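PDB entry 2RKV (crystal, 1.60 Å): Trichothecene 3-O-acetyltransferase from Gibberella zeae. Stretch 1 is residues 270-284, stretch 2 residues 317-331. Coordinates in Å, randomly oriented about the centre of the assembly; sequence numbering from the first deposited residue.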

# COMPACT_ATOMS: atom_id res chain seq x y z
N TRP A 270 -6.14 -15.22 -6.36
CA TRP A 270 -5.76 -15.43 -7.76
C TRP A 270 -6.62 -16.54 -8.37
O TRP A 270 -7.15 -16.40 -9.47
CB TRP A 270 -4.28 -15.77 -7.88
CG TRP A 270 -3.71 -15.68 -9.28
CD1 TRP A 270 -4.29 -15.13 -10.40
CD2 TRP A 270 -2.40 -16.12 -9.69
NE1 TRP A 270 -3.43 -15.21 -11.47
CE2 TRP A 270 -2.26 -15.82 -11.06
CE3 TRP A 270 -1.34 -16.74 -9.02
CZ2 TRP A 270 -1.10 -16.12 -11.79
CZ3 TRP A 270 -0.18 -17.04 -9.74
CH2 TRP A 270 -0.07 -16.73 -11.11
N LYS A 271 -6.77 -17.63 -7.61
CA LYS A 271 -7.57 -18.77 -8.06
C LYS A 271 -9.04 -18.40 -8.22
O LYS A 271 -9.67 -18.73 -9.25
CB LYS A 271 -7.40 -19.93 -7.07
CG LYS A 271 -8.15 -21.21 -7.45
CD LYS A 271 -7.86 -22.33 -6.46
CE LYS A 271 -6.36 -22.61 -6.29
NZ LYS A 271 -5.59 -22.87 -7.55
N SER A 272 -9.60 -17.70 -7.23
CA SER A 272 -11.01 -17.29 -7.25
C SER A 272 -11.31 -16.28 -8.36
O SER A 272 -12.33 -16.41 -9.05
CB SER A 272 -11.45 -16.74 -5.89
OG SER A 272 -11.32 -17.71 -4.87
N ALA A 273 -10.45 -15.27 -8.52
CA ALA A 273 -10.58 -14.34 -9.65
C ALA A 273 -10.52 -15.08 -10.98
O ALA A 273 -11.33 -14.83 -11.87
CB ALA A 273 -9.52 -13.22 -9.60
N SER A 274 -9.57 -16.01 -11.10
CA SER A 274 -9.39 -16.75 -12.35
C SER A 274 -10.61 -17.60 -12.64
O SER A 274 -11.11 -17.61 -13.77
CB SER A 274 -8.10 -17.58 -12.32
OG SER A 274 -6.97 -16.73 -12.21
N ARG A 275 -11.11 -18.29 -11.61
CA ARG A 275 -12.34 -19.09 -11.71
C ARG A 275 -13.53 -18.28 -12.24
O ARG A 275 -14.15 -18.68 -13.22
CB ARG A 275 -12.68 -19.74 -10.37
CG ARG A 275 -13.99 -20.55 -10.38
CD ARG A 275 -14.18 -21.35 -9.08
NE ARG A 275 -14.34 -20.49 -7.91
CZ ARG A 275 -13.39 -20.25 -7.02
NH1 ARG A 275 -13.63 -19.44 -5.98
NH2 ARG A 275 -12.18 -20.79 -7.16
N VAL A 276 -13.85 -17.14 -11.61
CA VAL A 276 -15.00 -16.34 -12.08
C VAL A 276 -14.76 -15.75 -13.47
O VAL A 276 -15.71 -15.59 -14.25
CB VAL A 276 -15.48 -15.25 -11.08
CG1 VAL A 276 -15.77 -15.85 -9.70
CG2 VAL A 276 -14.47 -14.12 -10.98
N ARG A 277 -13.50 -15.46 -13.79
CA ARG A 277 -13.15 -14.90 -15.09
C ARG A 277 -13.36 -15.90 -16.24
O ARG A 277 -13.53 -15.49 -17.38
CB ARG A 277 -11.73 -14.33 -15.09
CG ARG A 277 -11.68 -12.98 -14.38
CD ARG A 277 -10.28 -12.53 -14.04
NE ARG A 277 -10.33 -11.16 -13.51
CZ ARG A 277 -9.28 -10.47 -13.08
NH1 ARG A 277 -8.06 -11.01 -13.07
NH2 ARG A 277 -9.46 -9.23 -12.63
N LEU A 278 -13.35 -17.19 -15.91
CA LEU A 278 -13.64 -18.25 -16.89
C LEU A 278 -15.02 -18.08 -17.51
O LEU A 278 -15.27 -18.57 -18.62
CB LEU A 278 -13.55 -19.63 -16.24
CG LEU A 278 -12.16 -20.21 -15.99
CD1 LEU A 278 -12.27 -21.41 -15.07
CD2 LEU A 278 -11.47 -20.59 -17.31
N GLU A 279 -15.90 -17.38 -16.80
CA GLU A 279 -17.25 -17.10 -17.30
C GLU A 279 -17.29 -16.05 -18.41
O GLU A 279 -18.31 -15.91 -19.09
CB GLU A 279 -18.19 -16.72 -16.15
CG GLU A 279 -18.34 -17.79 -15.07
CD GLU A 279 -18.77 -19.14 -15.64
OE1 GLU A 279 -19.76 -19.19 -16.41
OE2 GLU A 279 -18.12 -20.16 -15.31
N ARG A 280 -16.19 -15.33 -18.61
CA ARG A 280 -16.13 -14.31 -19.66
C ARG A 280 -14.96 -14.42 -20.63
O ARG A 280 -14.98 -13.80 -21.70
CB ARG A 280 -16.24 -12.89 -19.08
CG ARG A 280 -15.12 -12.51 -18.13
CD ARG A 280 -15.21 -11.03 -17.78
NE ARG A 280 -14.14 -10.65 -16.86
CZ ARG A 280 -12.93 -10.23 -17.23
NH1 ARG A 280 -12.62 -10.13 -18.52
NH2 ARG A 280 -12.03 -9.90 -16.31
N ILE A 281 -13.93 -15.18 -20.27
CA ILE A 281 -12.79 -15.42 -21.16
C ILE A 281 -12.34 -16.88 -21.16
O ILE A 281 -12.70 -17.65 -20.27
CB ILE A 281 -11.58 -14.47 -20.86
CG1 ILE A 281 -11.27 -14.47 -19.36
CG2 ILE A 281 -11.83 -13.05 -21.41
CD1 ILE A 281 -10.38 -13.33 -18.90
N ASP A 282 -11.55 -17.27 -22.17
CA ASP A 282 -11.08 -18.65 -22.29
C ASP A 282 -10.02 -19.00 -21.24
O ASP A 282 -9.23 -18.14 -20.85
CB ASP A 282 -10.52 -18.91 -23.69
CG ASP A 282 -10.39 -20.39 -23.99
OD1 ASP A 282 -11.44 -21.08 -24.09
OD2 ASP A 282 -9.25 -20.88 -24.11
N GLY A 283 -10.01 -20.26 -20.82
CA GLY A 283 -9.00 -20.75 -19.89
C GLY A 283 -7.56 -20.60 -20.36
O GLY A 283 -6.63 -20.60 -19.56
N SER A 284 -7.38 -20.47 -21.68
CA SER A 284 -6.04 -20.33 -22.25
C SER A 284 -5.49 -18.91 -22.12
O SER A 284 -4.31 -18.67 -22.38
CB SER A 284 -6.03 -20.77 -23.72
OG SER A 284 -6.82 -19.89 -24.51
N SER A 317 0.89 -17.44 -15.77
CA SER A 317 0.23 -18.73 -16.01
C SER A 317 -0.95 -18.48 -16.94
O SER A 317 -0.94 -17.51 -17.71
CB SER A 317 -0.21 -19.37 -14.68
OG SER A 317 -0.69 -20.70 -14.85
N THR A 318 -1.95 -19.36 -16.90
CA THR A 318 -3.20 -19.13 -17.62
C THR A 318 -4.37 -19.20 -16.66
O THR A 318 -4.31 -19.87 -15.62
CB THR A 318 -3.43 -20.15 -18.79
OG1 THR A 318 -3.54 -21.48 -18.26
CG2 THR A 318 -2.29 -20.08 -19.82
N ILE A 319 -5.45 -18.51 -17.02
CA ILE A 319 -6.67 -18.49 -16.22
C ILE A 319 -7.15 -19.90 -15.84
O ILE A 319 -7.44 -20.17 -14.68
CB ILE A 319 -7.76 -17.68 -16.96
CG1 ILE A 319 -7.33 -16.20 -17.05
CG2 ILE A 319 -9.13 -17.84 -16.31
CD1 ILE A 319 -7.49 -15.42 -15.75
N GLY A 320 -7.19 -20.80 -16.82
CA GLY A 320 -7.63 -22.18 -16.56
C GLY A 320 -6.72 -22.95 -15.62
O GLY A 320 -7.20 -23.65 -14.72
N GLU A 321 -5.40 -22.82 -15.81
CA GLU A 321 -4.44 -23.54 -14.97
C GLU A 321 -4.53 -23.05 -13.53
O GLU A 321 -4.57 -23.86 -12.60
CB GLU A 321 -3.01 -23.37 -15.50
CG GLU A 321 -1.99 -24.28 -14.83
N ILE A 322 -4.58 -21.74 -13.35
CA ILE A 322 -4.68 -21.17 -12.00
C ILE A 322 -5.99 -21.57 -11.30
O ILE A 322 -5.98 -21.93 -10.13
CB ILE A 322 -4.48 -19.62 -12.00
CG1 ILE A 322 -3.06 -19.28 -12.48
CG2 ILE A 322 -4.75 -19.02 -10.61
CD1 ILE A 322 -1.93 -19.85 -11.60
N ALA A 323 -7.10 -21.52 -12.03
CA ALA A 323 -8.40 -21.88 -11.49
C ALA A 323 -8.43 -23.35 -11.06
O ALA A 323 -8.98 -23.70 -10.01
CB ALA A 323 -9.50 -21.61 -12.52
N ASN A 324 -7.82 -24.21 -11.87
CA ASN A 324 -7.99 -25.65 -11.71
C ASN A 324 -6.97 -26.39 -10.83
O ASN A 324 -7.28 -27.46 -10.29
CB ASN A 324 -8.13 -26.33 -13.08
CG ASN A 324 -9.41 -25.91 -13.80
OD1 ASN A 324 -10.48 -25.84 -13.19
ND2 ASN A 324 -9.29 -25.60 -15.08
N GLU A 325 -5.78 -25.81 -10.67
CA GLU A 325 -4.74 -26.43 -9.84
C GLU A 325 -5.07 -26.30 -8.35
O GLU A 325 -5.97 -25.54 -7.97
CB GLU A 325 -3.37 -25.85 -10.18
CG GLU A 325 -3.16 -24.42 -9.69
CD GLU A 325 -1.81 -23.84 -10.08
OE1 GLU A 325 -1.06 -24.48 -10.84
OE2 GLU A 325 -1.51 -22.71 -9.62
N SER A 326 -4.36 -27.05 -7.50
CA SER A 326 -4.58 -27.00 -6.05
C SER A 326 -4.21 -25.64 -5.48
O SER A 326 -3.48 -24.87 -6.12
CB SER A 326 -3.76 -28.08 -5.33
OG SER A 326 -2.38 -27.80 -5.43
N LEU A 327 -4.71 -25.34 -4.28
CA LEU A 327 -4.34 -24.09 -3.61
C LEU A 327 -2.84 -24.04 -3.34
O LEU A 327 -2.20 -23.00 -3.52
CB LEU A 327 -5.11 -23.90 -2.30
CG LEU A 327 -4.96 -22.51 -1.66
CD1 LEU A 327 -5.39 -21.40 -2.62
CD2 LEU A 327 -5.72 -22.41 -0.33
N GLY A 328 -2.29 -25.17 -2.90
CA GLY A 328 -0.86 -25.30 -2.65
C GLY A 328 0.00 -25.09 -3.88
O GLY A 328 1.08 -24.51 -3.79
N ALA A 329 -0.46 -25.58 -5.04
CA ALA A 329 0.25 -25.35 -6.29
C ALA A 329 0.36 -23.84 -6.56
O ALA A 329 1.42 -23.35 -6.93
CB ALA A 329 -0.46 -26.05 -7.46
N THR A 330 -0.74 -23.12 -6.33
CA THR A 330 -0.76 -21.67 -6.59
C THR A 330 0.09 -20.92 -5.57
O THR A 330 0.86 -20.02 -5.92
CB THR A 330 -2.20 -21.13 -6.62
OG1 THR A 330 -3.00 -21.94 -7.50
CG2 THR A 330 -2.19 -19.70 -7.12
N ALA A 331 -0.02 -21.32 -4.30
CA ALA A 331 0.76 -20.68 -3.23
C ALA A 331 2.25 -20.92 -3.44
O ALA A 331 3.07 -20.03 -3.18
CB ALA A 331 0.31 -21.18 -1.86
O HOH W 1 -11.23 -22.97 -8.72
O HOH W 2 -4.87 -23.18 -19.61

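The ammonium group of Lys271 is buried in the break between the two helices of stretch 2, where it takes up carbonyls such as Ile322 O and Glu325 O, which accept no backbone hydrogen bond within the stretch. From Lys271 NZ, hydrogen bonds run to Ile322 O (2.8 Å), in the last turn of helix 319-324, to Glu325 O (2.7 Å), just past its end, and to Thr330 OG1 (2.8 Å) in helix 327-331; a weak one reaches Ser326 O, 3.2 Å from Lys271 NZ. Because the amine is met mainly by carbonyl oxygens, its charge is spread over dipoles rather than paired directly: Glu325 OE2 lies 4.6 Å from Lys271 NZ, beyond a salt bridge, but accepts from Thr330 OG1 at 2.7 Å and so orients that hydroxyl's oxygen to receive the lysine. The CA-to-CB bond of Lys271 points sideways; chi1 and chi2 are both t, and the m rotamers at chi3 and chi4 then bend the end of the chain into the pocket. Its side chain packs among Ile322, Ala323, Leu327 and Thr330 as a knob in a hole, with Lys271 CE 3.7 Å from Leu327 CA.

Much of the packing beside this polar centre is apolar. The CA-to-CB bond of Trp270 points toward stretch 2, and Ile322 CD1 sits over one face, 3.7 Å from the centroid of the Trp270 six-membered ring and 12° off the normal, a CH-pi contact. Thr330 CG2 comes within 3.6 Å of Trp270 CE3, so the threonine serves the lysine with its hydroxyl and the indole with its methyl. Helices 270-277 and 319-324 approach to 7.7 Å at 124°, a closeness that suits small residues: Ala323 CB lies 3.8 Å from Arg275 N, and Ser274 OG donates back to Trp270 O at 2.8 Å while packing 3.6 Å from Ile322 CG2. Buried Ile319 CG2 lies 3.2 Å from Ser274 O and 3.7 Å from Leu278 CD2; Leu278 CD1 covers Ala323 CB at 3.8 Å.

In the loop after helix 270-277, Gly283 meets the first turn of helix 319-324 backbone to backbone. Gly320 N donates to Gly283 O at 2.8 Å and 161°; a CB on Gly320 would fall 3.1 Å from Gly283 O, so the absence of side chains permits this approach. Water 2 donates to Gly283 O (3.1 Å) and lies 2.5 Å from Thr318 OG1. Water 1 bridges Arg275 NH2 (2.8 Å) to Ala323 O (2.7 Å). The stretches bury 812 Å², both sides summed.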